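Local structure of hypothetical protein Atu0636 (Agrobacterium tumefaciens, 2OZV) at residues Ala41-Gly46 and Thr64-Ser69; Phe75-Leu80 and Ile92-Ala97; His117-Asn122 and Ala158-Gly163. The protein probably transfers a methyl group from S-adenosylmethionine to an acceptor not yet identified, as a predicted O-methyltransferase. One frame throughout, in Å; residues are numbered along the deposited sequence. Where two conformers were deposited one is given.

Overall arrangement
From the N terminus, the chain runs through strand 38-42, crosses helix 49-57 and returns beside its start in strand 61-67; contact 1 closes that beta-alpha-beta unit. It continues straight into helix 70-80, and contact 2 closes the next unit where strand 92-96 comes back antiparallel to the helix. Contact 3 shuts a longer excursion, from strand 116-121 round to the end of helix 148-159. The three follow in series, neither nested nor crossed. All reach one sheet: Leu-65 pairs with Glu-93 and Leu-95 between contacts 1 and 2, and Ala-41 with His-118 and Ile-120 between contacts 1 and 3. Contacts 2 and 3 stay about 9 Å apart at their nearest atoms.

Contact 1: residues Ala41-Gly46 and Thr64-Ser69; sequences ADLGAG and TLYERS
Asp-42 N donates to Thr-64 O at 2.9 Å, and Asp-42 O accepts from Tyr-66 N at 2.9 Å, both bonds nearly straight (N-H...O 171° and 172°). They belong to a parallel pairing with Ala-41 beside Thr-64 and Asp-42 beside Leu-65. On the sheet face of Asp-42, its carboxylate stands with CG opposite the backbone N (chi1 -178°). In the conformer given, Leu-65 CD2 lies 3.5 Å from Asp-42 OD2, where an apolar methyl would cover a buried acid; that OD2 is bonded to Gly-51 N, early in helix 49-57. On the other face the Tyr-66 ring meets Ala-41 at its edge, CE2 to CB 3.9 Å, while Leu-43 runs alongside Tyr-66 in the same direction. The phenol reaches on to Gly-110 O, which fixes the far end of the ring. Beyond Leu-43 two waters lie between the diverging backbones. One sits within donating distance of Leu-43 O and Tyr-66 O; the other accepts from Gly-46 N and can donate to Gly-44 O or to Glu-67 OE1, the last at 3.1 Å. Glu-67 is bent at chi2, which turns its carboxylate back over the glycine turn. There Glu-67 OE2 comes within 2.9 Å of Gly-46 O, a meeting of two acceptors and not a bond. Gly-44 and Gly-46 both have positive phi, backbone shapes readily adopted by glycine. A glycine-rich turn after the first strand, with an acidic residue ending the second, is consistent with the S-adenosylmethionine site of Rossmann-like methyltransferases, in which relatives use that acid to hold the ribose hydroxyls.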
loop_
_atom_site.group_PDB
_atom_site.type_symbol
_atom_site.label_atom_id
_atom_site.label_comp_id
_atom_site.label_asym_id
_atom_site.label_seq_id
_atom_site.Cartn_x
_atom_site.Cartn_y
_atom_site.Cartn_z
ATOM N N ALA B 41 0.955 18.001 -18.153
ATOM C CA ALA B 41 2.182 17.403 -18.688
ATOM C C ALA B 41 2.112 15.889 -18.548
ATOM O O ALA B 41 1.763 15.389 -17.468
ATOM C CB ALA B 41 3.426 17.935 -17.955
ATOM N N ASP B 42 2.442 15.180 -19.631
ATOM C CA ASP B 42 2.551 13.717 -19.627
ATOM C C ASP B 42 4.037 13.427 -19.748
ATOM O O ASP B 42 4.642 13.689 -20.800
ATOM C CB ASP B 42 1.728 13.150 -20.807
ATOM C CG ASP B 42 1.714 11.617 -20.891
ATOM O OD1 ASP B 42 2.501 10.957 -20.195
ATOM O OD2 ASP B 42 0.933 11.113 -21.747
ATOM N N LEU B 43 4.644 12.940 -18.662
ATOM C CA LEU B 43 6.101 12.746 -18.609
ATOM C C LEU B 43 6.487 11.461 -19.298
ATOM O O LEU B 43 7.661 11.164 -19.524
ATOM C CB LEU B 43 6.646 12.792 -17.182
ATOM C CG LEU B 43 6.516 14.101 -16.409
ATOM C CD1 LEU B 43 7.358 14.015 -15.141
ATOM C CD2 LEU B 43 6.914 15.325 -17.243
ATOM N N GLY B 44 5.433 10.698 -19.578
ATOM C CA GLY B 44 5.344 9.793 -20.703
ATOM C C GLY B 44 6.295 8.648 -20.809
ATOM O O GLY B 44 7.389 8.779 -21.351
ATOM N N ALA B 45 5.893 7.511 -20.271
ATOM C CA ALA B 45 6.490 6.288 -20.728
ATOM C C ALA B 45 5.397 5.734 -21.613
ATOM O O ALA B 45 4.361 5.246 -21.147
ATOM C CB ALA B 45 6.820 5.368 -19.585
ATOM N N GLY B 46 5.622 5.896 -22.906
ATOM C CA GLY B 46 4.642 5.578 -23.932
ATOM C C GLY B 46 4.749 6.581 -25.058
ATOM O O GLY B 46 5.716 7.350 -25.150
ATOM N N THR B 64 0.812 18.651 -22.905
ATOM C CA THR B 64 2.173 18.609 -23.406
ATOM C C THR B 64 2.711 17.213 -23.154
ATOM O O THR B 64 2.745 16.769 -21.997
ATOM C CB THR B 64 3.082 19.658 -22.730
ATOM O OG1 THR B 64 2.506 20.946 -22.924
ATOM C CG2 THR B 64 4.495 19.696 -23.358
ATOM N N LEU B 65 3.120 16.547 -24.227
ATOM C CA LEU B 65 3.702 15.206 -24.119
ATOM C C LEU B 65 5.218 15.335 -24.178
ATOM O O LEU B 65 5.767 15.909 -25.130
ATOM C CB LEU B 65 3.212 14.256 -25.242
ATOM C CG LEU B 65 1.723 13.997 -25.550
ATOM C CD1 LEU B 65 1.547 13.086 -26.785
ATOM C CD2 LEU B 65 0.956 13.403 -24.329
ATOM N N TYR B 66 5.903 14.782 -23.170
ATOM C CA TYR B 66 7.370 14.790 -23.171
ATOM C C TYR B 66 7.950 13.430 -23.510
ATOM O O TYR B 66 7.583 12.421 -22.899
ATOM C CB TYR B 66 7.927 15.251 -21.813
ATOM C CG TYR B 66 7.652 16.710 -21.534
ATOM C CD1 TYR B 66 8.498 17.704 -22.038
ATOM C CD2 TYR B 66 6.557 17.095 -20.742
ATOM C CE1 TYR B 66 8.264 19.071 -21.771
ATOM C CE2 TYR B 66 6.308 18.473 -20.471
ATOM C CZ TYR B 66 7.177 19.435 -20.979
ATOM O OH TYR B 66 6.963 20.775 -20.737
ATOM N N GLU B 67 8.879 13.415 -24.457
ATOM C CA GLU B 67 9.587 12.205 -24.870
ATOM C C GLU B 67 11.089 12.460 -24.779
ATOM O O GLU B 67 11.560 13.526 -25.199
ATOM C CB GLU B 67 9.239 11.851 -26.334
ATOM C CG GLU B 67 7.742 11.641 -26.616
ATOM C CD GLU B 67 7.195 10.352 -26.012
ATOM O OE1 GLU B 67 7.928 9.626 -25.316
ATOM O OE2 GLU B 67 6.009 10.071 -26.231
ATOM N N ARG B 68 11.860 11.494 -24.291
ATOM C CA ARG B 68 13.314 11.703 -24.253
ATOM C C ARG B 68 13.930 11.674 -25.659
ATOM O O ARG B 68 14.745 12.546 -26.027
ATOM C CB ARG B 68 14.015 10.674 -23.354
ATOM C CG ARG B 68 15.389 11.126 -22.751
ATOM C CD ARG B 68 16.184 12.154 -23.552
ATOM N NE ARG B 68 17.591 12.148 -23.136
ATOM C CZ ARG B 68 18.576 12.837 -23.717
ATOM N NH1 ARG B 68 19.813 12.737 -23.238
ATOM N NH2 ARG B 68 18.338 13.621 -24.765
ATOM N N SER B 69 13.534 10.707 -26.471
ATOM C CA SER B 69 14.213 10.563 -27.752
ATOM C C SER B 69 13.473 11.193 -28.920
ATOM O O SER B 69 12.235 11.250 -28.934
ATOM C CB SER B 69 14.515 9.092 -28.074
ATOM O OG SER B 69 13.320 8.370 -28.307
HETATM O O HOH W 1 9.730 11.088 -21.064
HETATM O O HOH W 2 8.482 7.095 -23.591
#

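Contact 2: residues Phe75-Leu80 and Ile92-Ala97; sequences FARRSL and IEVLEA
Leu-80 and Val-94 form the tight side of the contact, sliding past each other in opposite directions with Leu-80 CD1 3.7 Å from Val-94 CG2. Both Leu-80 methyls pack on Ile-92 as well: CD1 touches Ile-92 CG2 at 3.8 Å and CD2 touches Ile-92 CD1 at 3.8 Å. Ala-76 CB closes over Val-94 CG1 more loosely, at 4.2 Å. Helix 75-80 runs antiparallel to strand 92-96 (167°), with the axes 9.0 Å apart. On the more open side lies Arg-77. Its chain, extended from CG to NE, passes obliquely over Val-94, and Val-94 CG1 sits over one face of the guanidinium. Arg-77 NH2 then donates to Val-94 O at 2.8 Å, reaching it from above the carbonyl plane (52° out of it). A water at the guanidinium edge takes a weak bond from Arg-77 NE and a sounder one from Val-94 N. Since Glu-93 and Leu-95 pair with strand 61-67, Val-94 turns its own N and O outward from the sheet's edge within this chain. One arginine therefore does two jobs: its CG, with NE, packs against Val-94 CB, and its guanidinium, with the water, serves the edge-strand peptides.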
loop_
_atom_site.group_PDB
_atom_site.type_symbol
_atom_site.label_atom_id
_atom_site.label_comp_id
_atom_site.label_asym_id
_atom_site.label_seq_id
_atom_site.Cartn_x
_atom_site.Cartn_y
_atom_site.Cartn_z
ATOM N N PHE B 75 7.449 9.403 -33.453
ATOM C CA PHE B 75 6.412 8.376 -33.405
ATOM C C PHE B 75 5.103 8.928 -32.808
ATOM O O PHE B 75 4.024 8.710 -33.360
ATOM C CB PHE B 75 6.871 7.151 -32.606
ATOM C CG PHE B 75 5.872 6.039 -32.599
ATOM C CD1 PHE B 75 5.818 5.128 -33.662
ATOM C CD2 PHE B 75 4.967 5.908 -31.555
ATOM C CE1 PHE B 75 4.874 4.089 -33.665
ATOM C CE2 PHE B 75 4.024 4.869 -31.551
ATOM C CZ PHE B 75 3.976 3.971 -32.600
ATOM N N ALA B 76 5.204 9.622 -31.673
ATOM C CA ALA B 76 4.031 10.227 -31.037
ATOM C C ALA B 76 3.338 11.228 -31.980
ATOM O O ALA B 76 2.111 11.215 -32.112
ATOM C CB ALA B 76 4.423 10.880 -29.730
ATOM N N ARG B 77 4.130 12.062 -32.657
ATOM C CA ARG B 77 3.577 13.040 -33.603
ATOM C C ARG B 77 2.829 12.358 -34.743
ATOM O O ARG B 77 1.757 12.813 -35.137
ATOM C CB ARG B 77 4.668 13.967 -34.133
ATOM C CG ARG B 77 5.196 14.901 -33.088
ATOM C CD ARG B 77 6.276 15.828 -33.650
ATOM N NE ARG B 77 6.845 16.604 -32.551
ATOM C CZ ARG B 77 8.122 16.558 -32.196
ATOM N NH1 ARG B 77 8.989 15.820 -32.885
ATOM N NH2 ARG B 77 8.537 17.291 -31.174
ATOM N N ARG B 78 3.379 11.254 -35.261
ATOM C CA ARG B 78 2.698 10.475 -36.298
ATOM C C ARG B 78 1.358 9.927 -35.794
ATOM O O ARG B 78 0.372 9.992 -36.525
ATOM C CB ARG B 78 3.595 9.330 -36.802
ATOM C CG ARG B 78 4.211 9.532 -38.161
ATOM C CD ARG B 78 5.305 10.576 -38.151
ATOM N NE ARG B 78 4.806 11.943 -38.346
ATOM C CZ ARG B 78 5.386 13.020 -37.815
ATOM N NH1 ARG B 78 6.477 12.883 -37.055
ATOM N NH2 ARG B 78 4.876 14.228 -38.026
ATOM N N SER B 79 1.329 9.425 -34.552
ATOM C CA SER B 79 0.111 8.899 -33.916
ATOM C C SER B 79 -0.960 9.967 -33.828
ATOM O O SER B 79 -2.137 9.709 -34.089
ATOM C CB SER B 79 0.398 8.398 -32.498
ATOM O OG SER B 79 1.271 7.297 -32.566
ATOM N N LEU B 80 -0.536 11.171 -33.454
ATOM C CA LEU B 80 -1.444 12.308 -33.346
ATOM C C LEU B 80 -2.158 12.634 -34.648
ATOM O O LEU B 80 -3.259 13.167 -34.612
ATOM C CB LEU B 80 -0.697 13.542 -32.848
ATOM C CG LEU B 80 -0.478 13.661 -31.351
ATOM C CD1 LEU B 80 0.239 14.973 -31.072
ATOM C CD2 LEU B 80 -1.823 13.610 -30.603
ATOM N N ILE B 92 -2.567 18.955 -28.307
ATOM C CA ILE B 92 -1.485 18.117 -27.805
ATOM C C ILE B 92 -0.179 18.534 -28.464
ATOM O O ILE B 92 -0.039 18.494 -29.691
ATOM C CB ILE B 92 -1.746 16.612 -28.014
ATOM C CG1 ILE B 92 -3.041 16.224 -27.257
ATOM C CG2 ILE B 92 -0.544 15.813 -27.481
ATOM C CD1 ILE B 92 -3.457 14.803 -27.364
ATOM N N GLU B 93 0.767 18.940 -27.638
ATOM C CA GLU B 93 2.067 19.361 -28.160
ATOM C C GLU B 93 3.072 18.315 -27.738
ATOM O O GLU B 93 3.080 17.949 -26.580
ATOM C CB GLU B 93 2.443 20.686 -27.519
ATOM C CG GLU B 93 3.714 21.295 -28.082
ATOM C CD GLU B 93 4.086 22.606 -27.361
ATOM O OE1 GLU B 93 3.403 23.044 -26.418
ATOM O OE2 GLU B 93 5.100 23.189 -27.777
ATOM N N VAL B 94 3.913 17.837 -28.655
ATOM C CA VAL B 94 4.913 16.839 -28.292
ATOM C C VAL B 94 6.263 17.541 -28.247
ATOM O O VAL B 94 6.665 18.166 -29.243
ATOM C CB VAL B 94 4.978 15.703 -29.343
ATOM C CG1 VAL B 94 6.051 14.665 -28.979
ATOM C CG2 VAL B 94 3.604 15.069 -29.519
ATOM N N LEU B 95 6.952 17.424 -27.113
ATOM C CA LEU B 95 8.283 18.006 -26.947
ATOM C C LEU B 95 9.301 16.944 -26.620
ATOM O O LEU B 95 9.017 16.008 -25.888
ATOM C CB LEU B 95 8.299 19.057 -25.838
ATOM C CG LEU B 95 7.410 20.296 -26.047
ATOM C CD1 LEU B 95 7.419 21.159 -24.784
ATOM C CD2 LEU B 95 7.840 21.095 -27.275
ATOM N N GLU B 96 10.489 17.109 -27.186
ATOM C CA GLU B 96 11.641 16.287 -26.834
ATOM C C GLU B 96 12.302 16.865 -25.590
ATOM O O GLU B 96 12.783 17.997 -25.628
ATOM C CB GLU B 96 12.654 16.380 -27.956
ATOM C CG GLU B 96 12.888 15.139 -28.717
ATOM C CD GLU B 96 13.992 15.331 -29.721
ATOM O OE1 GLU B 96 15.169 15.027 -29.396
ATOM O OE2 GLU B 96 13.672 15.801 -30.828
ATOM N N ALA B 97 12.353 16.103 -24.507
ATOM C CA ALA B 97 13.022 16.561 -23.289
ATOM C C ALA B 97 13.353 15.401 -22.394
ATOM O O ALA B 97 12.554 14.485 -22.232
ATOM C CB ALA B 97 12.148 17.562 -22.523
HETATM O O HOH W 3 4.123 18.533 -31.707
#

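Contact 3: residues His117-Asn122 and Ala158-Gly163; sequences HHVIMN and AIMVSG
In the crossover from strand 116-121 through helix 148-159 to strand 164-170, Val-119 on the first strand meets Ile-159 and Met-160 where the helix ends. Val-119 points from the sheet into this corner, and its CG2 does most of the touching. The CG1-CD1 branch of Ile-159 lies against Val-119 CG2, CG1 at 3.8 Å. Met-160, a selenomethionine modelled in two conformers, leaves with CG opposite its backbone N (chi1 -166°) and then bends at chi2 and chi3, which hooks its selenium back toward the strand. In this conformer the SE of Met-160 rests 3.7 Å from His-117 C and 3.8 Å from His-118 N, against the peptide joining the two histidines. Its CE stands only 3.4 Å from Val-119 CG2, a closeness that is doubtful given the alternate conformer. At the outer end, Val-161 CG2 comes to His-117 CD2 at 4.1 Å and meets the ring obliquely. That imidazole is held in rotation by His-117 ND1, bonded to Arg-39 N on the neighbouring strand. Every touch here is apolar or van der Waals; the backbone of His-117 and Val-119 pairs instead with Gln-165 of strand 164-170. An Asn-Pro-Pro-Tyr sequence begins at Asn-122, consistent with methyltransferases that modify nitrogen, though sequence alone does not settle the acceptor. Helix 148-159 covers part of one face of the sheet, with Ala-156 also on Val-119 and Ile-159 on Ala-41, as in the beta-alpha-beta crossovers of Rossmann-like methyltransferases.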
loop_
_atom_site.group_PDB
_atom_site.type_symbol
_atom_site.label_atom_id
_atom_site.label_comp_id
_atom_site.label_asym_id
_atom_site.label_seq_id
_atom_site.Cartn_x
_atom_site.Cartn_y
_atom_site.Cartn_z
ATOM N N HIS B 117 -0.951 22.358 -14.187
ATOM C CA HIS B 117 -1.974 22.039 -13.184
ATOM C C HIS B 117 -1.974 20.552 -12.824
ATOM O O HIS B 117 -2.429 20.174 -11.744
ATOM C CB HIS B 117 -3.347 22.430 -13.721
ATOM C CG HIS B 117 -3.459 23.899 -14.049
ATOM N ND1 HIS B 117 -3.396 24.374 -15.349
ATOM C CD2 HIS B 117 -3.590 24.986 -13.251
ATOM C CE1 HIS B 117 -3.515 25.697 -15.331
ATOM N NE2 HIS B 117 -3.629 26.092 -14.071
ATOM N N HIS B 118 -1.524 19.728 -13.775
ATOM C CA HIS B 118 -1.464 18.274 -13.603
ATOM C C HIS B 118 -0.201 17.782 -14.235
ATOM O O HIS B 118 0.180 18.214 -15.340
ATOM C CB HIS B 118 -2.646 17.588 -14.321
ATOM C CG HIS B 118 -3.969 17.945 -13.744
ATOM N ND1 HIS B 118 -4.562 17.210 -12.739
ATOM C CD2 HIS B 118 -4.835 18.950 -14.043
ATOM C CE1 HIS B 118 -5.715 17.769 -12.408
ATOM N NE2 HIS B 118 -5.903 18.827 -13.183
ATOM N N VAL B 119 0.448 16.832 -13.570
ATOM C CA VAL B 119 1.489 16.046 -14.212
ATOM C C VAL B 119 1.114 14.576 -14.067
ATOM O O VAL B 119 0.800 14.133 -12.965
ATOM C CB VAL B 119 2.885 16.285 -13.590
ATOM C CG1 VAL B 119 3.931 15.453 -14.292
ATOM C CG2 VAL B 119 3.245 17.807 -13.700
ATOM N N ILE B 120 1.100 13.882 -15.189
ATOM C CA ILE B 120 0.795 12.459 -15.210
ATOM C C ILE B 120 1.965 11.613 -15.667
ATOM O O ILE B 120 2.772 12.019 -16.527
ATOM C CB ILE B 120 -0.504 12.163 -16.030
ATOM C CG1 ILE B 120 -0.277 12.237 -17.547
ATOM C CG2 ILE B 120 -1.644 13.143 -15.613
ATOM C CD1 ILE B 120 -1.578 11.973 -18.375
HETATM N N MSE B 121 2.069 10.388 -15.132
HETATM C CA MSE B 121 3.223 9.569 -15.485
HETATM C C MSE B 121 2.941 8.083 -15.307
HETATM O O MSE B 121 2.185 7.675 -14.414
HETATM C CB MSE B 121 4.455 9.963 -14.629
HETATM C CG MSE B 121 4.214 9.751 -13.133
HETATM SE SE MSE B 121 5.848 10.278 -12.107
HETATM C CE MSE B 121 5.942 12.151 -12.470
ATOM N N ASN B 122 3.581 7.293 -16.159
ATOM C CA ASN B 122 3.594 5.843 -16.063
ATOM C C ASN B 122 5.023 5.388 -16.372
ATOM O O ASN B 122 5.292 4.966 -17.501
ATOM C CB ASN B 122 2.629 5.230 -17.073
ATOM C CG ASN B 122 2.600 3.701 -16.993
ATOM O OD1 ASN B 122 3.226 3.110 -16.116
ATOM N ND2 ASN B 122 1.869 3.091 -17.877
ATOM N N ALA B 158 8.797 20.302 -9.718
ATOM C CA ALA B 158 9.368 21.567 -10.218
ATOM C C ALA B 158 8.470 22.273 -11.243
ATOM O O ALA B 158 8.404 23.509 -11.276
ATOM C CB ALA B 158 10.725 21.330 -10.809
ATOM N N ILE B 159 7.792 21.481 -12.074
ATOM C CA ILE B 159 7.023 22.026 -13.203
ATOM C C ILE B 159 5.557 22.263 -12.872
ATOM O O ILE B 159 4.774 22.725 -13.736
ATOM C CB ILE B 159 7.144 21.137 -14.479
ATOM C CG1 ILE B 159 6.381 19.804 -14.301
ATOM C CG2 ILE B 159 8.638 20.887 -14.832
ATOM C CD1 ILE B 159 6.436 18.895 -15.561
HETATM N N MSE B 160 5.185 21.911 -11.639
HETATM C CA MSE B 160 3.807 22.021 -11.158
HETATM C C MSE B 160 3.527 23.357 -10.477
HETATM O O MSE B 160 4.312 23.813 -9.653
HETATM C CB MSE B 160 3.510 20.924 -10.138
HETATM C CG MSE B 160 2.022 20.772 -9.848
HETATM SE SE MSE B 160 1.211 19.599 -11.172
HETATM C CE MSE B 160 2.070 17.970 -10.542
ATOM N N VAL B 161 2.368 23.944 -10.758
ATOM C CA VAL B 161 1.895 25.086 -9.988
ATOM C C VAL B 161 1.637 24.629 -8.539
ATOM O O VAL B 161 1.410 23.439 -8.273
ATOM C CB VAL B 161 0.605 25.733 -10.581
ATOM C CG1 VAL B 161 0.798 26.111 -12.057
ATOM C CG2 VAL B 161 -0.596 24.799 -10.418
ATOM N N SER B 162 1.682 25.576 -7.618
ATOM C CA SER B 162 1.363 25.306 -6.222
ATOM C C SER B 162 -0.006 24.616 -6.124
ATOM O O SER B 162 -0.961 25.039 -6.783
ATOM C CB SER B 162 1.364 26.623 -5.448
ATOM O OG SER B 162 1.202 26.406 -4.068
ATOM N N GLY B 163 -0.084 23.541 -5.344
ATOM C CA GLY B 163 -1.341 22.808 -5.166
ATOM C C GLY B 163 -1.756 21.925 -6.346
ATOM O O GLY B 163 -2.847 21.365 -6.329
#